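Local coordinates for protein putative arsenate reductase (Streptococcus mutans UA159, PDB 3FZ4) that is a possible arsenate reductase of the ArsC family, probably a redox enzyme with a thioredoxin-like fold, at residues 20-25 against 109-114. The protein carries 1 engineered substitution. Residues are numbered along the deposited sequence; the frame is centred on the assembly and turned at random. Where two conformers were deposited one is given.
Sequences KAELDD and IGYRTA. With NA (sodium ion), chain B.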
# COMPACT_ATOMS: atom_id res chain seq x y z
N LYS A 20 7.13 -10.98 -1.41
CA LYS A 20 7.92 -11.35 -0.22
C LYS A 20 8.99 -12.38 -0.60
O LYS A 20 10.13 -12.32 -0.12
CB LYS A 20 7.00 -11.88 0.88
CG LYS A 20 7.68 -11.92 2.26
CD LYS A 20 6.71 -12.49 3.30
CE LYS A 20 7.04 -12.11 4.72
NZ LYS A 20 5.88 -12.52 5.58
N ALA A 21 8.64 -13.31 -1.48
CA ALA A 21 9.64 -14.28 -1.94
C ALA A 21 10.80 -13.55 -2.61
O ALA A 21 11.95 -13.97 -2.46
CB ALA A 21 9.03 -15.33 -2.89
N GLU A 22 10.52 -12.51 -3.42
CA GLU A 22 11.62 -11.77 -4.04
C GLU A 22 12.47 -11.05 -3.01
O GLU A 22 13.72 -11.07 -3.11
CB GLU A 22 11.11 -10.80 -5.09
CG GLU A 22 12.26 -10.19 -5.86
CD GLU A 22 11.89 -9.03 -6.75
OE1 GLU A 22 10.73 -8.58 -6.71
OE2 GLU A 22 12.83 -8.55 -7.45
N LEU A 23 11.84 -10.40 -2.02
CA LEU A 23 12.63 -9.77 -0.95
C LEU A 23 13.55 -10.77 -0.27
O LEU A 23 14.70 -10.46 0.02
CB LEU A 23 11.73 -9.12 0.07
CG LEU A 23 10.96 -7.90 -0.38
CD1 LEU A 23 9.91 -7.47 0.65
CD2 LEU A 23 11.92 -6.77 -0.71
N ASP A 24 13.03 -11.98 -0.03
CA ASP A 24 13.85 -13.01 0.61
C ASP A 24 15.02 -13.44 -0.31
O ASP A 24 16.14 -13.60 0.15
CB ASP A 24 13.00 -14.20 1.01
CG ASP A 24 12.01 -13.85 2.12
OD1 ASP A 24 12.26 -12.89 2.91
OD2 ASP A 24 10.98 -14.56 2.27
N ASP A 25 14.74 -13.59 -1.61
CA ASP A 25 15.77 -13.99 -2.57
C ASP A 25 16.87 -12.92 -2.67
O ASP A 25 18.05 -13.24 -2.81
CB ASP A 25 15.11 -14.26 -3.92
CG ASP A 25 16.05 -14.85 -4.92
OD1 ASP A 25 16.77 -15.78 -4.55
OD2 ASP A 25 16.06 -14.37 -6.08
N ILE A 109 3.80 0.54 -5.14
CA ILE A 109 2.46 0.04 -4.82
C ILE A 109 2.18 -1.17 -5.71
O ILE A 109 2.40 -1.10 -6.93
CB ILE A 109 1.35 1.12 -5.10
CG1 ILE A 109 1.60 2.43 -4.36
CG2 ILE A 109 -0.02 0.57 -4.77
CD1 ILE A 109 0.64 3.56 -4.81
N GLY A 110 1.66 -2.25 -5.14
CA GLY A 110 1.38 -3.46 -5.91
C GLY A 110 2.65 -4.16 -6.38
O GLY A 110 3.78 -3.87 -5.91
N TYR A 111 2.51 -5.08 -7.31
CA TYR A 111 3.64 -5.90 -7.72
C TYR A 111 3.58 -6.16 -9.23
O TYR A 111 3.53 -7.28 -9.70
CB TYR A 111 3.69 -7.20 -6.89
CG TYR A 111 5.01 -7.91 -6.99
CD1 TYR A 111 6.18 -7.31 -6.59
CD2 TYR A 111 5.07 -9.20 -7.50
CE1 TYR A 111 7.42 -7.99 -6.69
CE2 TYR A 111 6.27 -9.87 -7.59
CZ TYR A 111 7.44 -9.25 -7.21
OH TYR A 111 8.62 -9.95 -7.30
N ARG A 112 3.55 -5.07 -9.99
CA ARG A 112 3.53 -5.16 -11.46
C ARG A 112 4.90 -5.34 -12.05
O ARG A 112 5.01 -5.81 -13.18
CB ARG A 112 2.94 -3.89 -12.07
CG ARG A 112 1.55 -3.65 -11.65
CD ARG A 112 0.91 -2.52 -12.43
NE ARG A 112 0.32 -2.90 -13.75
CZ ARG A 112 0.90 -2.66 -14.93
NH1 ARG A 112 2.06 -2.00 -15.01
NH2 ARG A 112 0.30 -3.01 -16.06
N THR A 113 5.93 -4.97 -11.30
CA THR A 113 7.32 -5.03 -11.73
C THR A 113 8.14 -5.56 -10.55
O THR A 113 7.77 -5.38 -9.40
CB THR A 113 7.87 -3.64 -12.16
OG1 THR A 113 7.64 -2.72 -11.09
CG2 THR A 113 7.16 -3.13 -13.41
N ALA A 114 9.26 -6.20 -10.84
CA ALA A 114 10.13 -6.80 -9.80
C ALA A 114 10.76 -5.72 -8.93
O ALA A 114 11.20 -4.67 -9.43
CB ALA A 114 11.21 -7.61 -10.49
NA NA B . 4.84 -3.15 -3.45
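E22 OE1 is gripped twice: the phenol of Y111 donates to it, OH to OE1 2.6 Å, and so does the backbone N of Y115, one residue past 109-114. The hydroxyl reaches OE1 from above the carboxylate plane, 45° out of it, whereas OE1 lies at the edge of the ring, in its plane; carboxylate and ring are turned 65° against each other. E22 gets there as an extended chain, its CG anti to the backbone N (chi1 -172°), which carries the acid from helix 14-26 out to the loop. The phenol oxygen also rests against the aliphatic root of that chain, Y111 OH to E22 CB 3.4 Å. Alongside, the methyl of A114 packs on the other oxygen, CB to E22 OE2 3.6 Å, and the N-H of E116 binds OE2. Both carboxylate oxygens thus take backbone N-H groups just beyond A114, which fixes the rotation of the carboxylate and probably favours its charged form. The Y111 ring runs beside the same helix, touching T15, R18 and A19, and meets Y115 edge-to-face. Next to it G110 O binds the sodium ion at 2.8 Å, with Q108 O and Y115 OH as the other protein ligands. The contact ties the loop after strand 105-109 to the helix that begins at the C13–C16 disulfide, the CxxC helix of a thioredoxin-like ArsC fold.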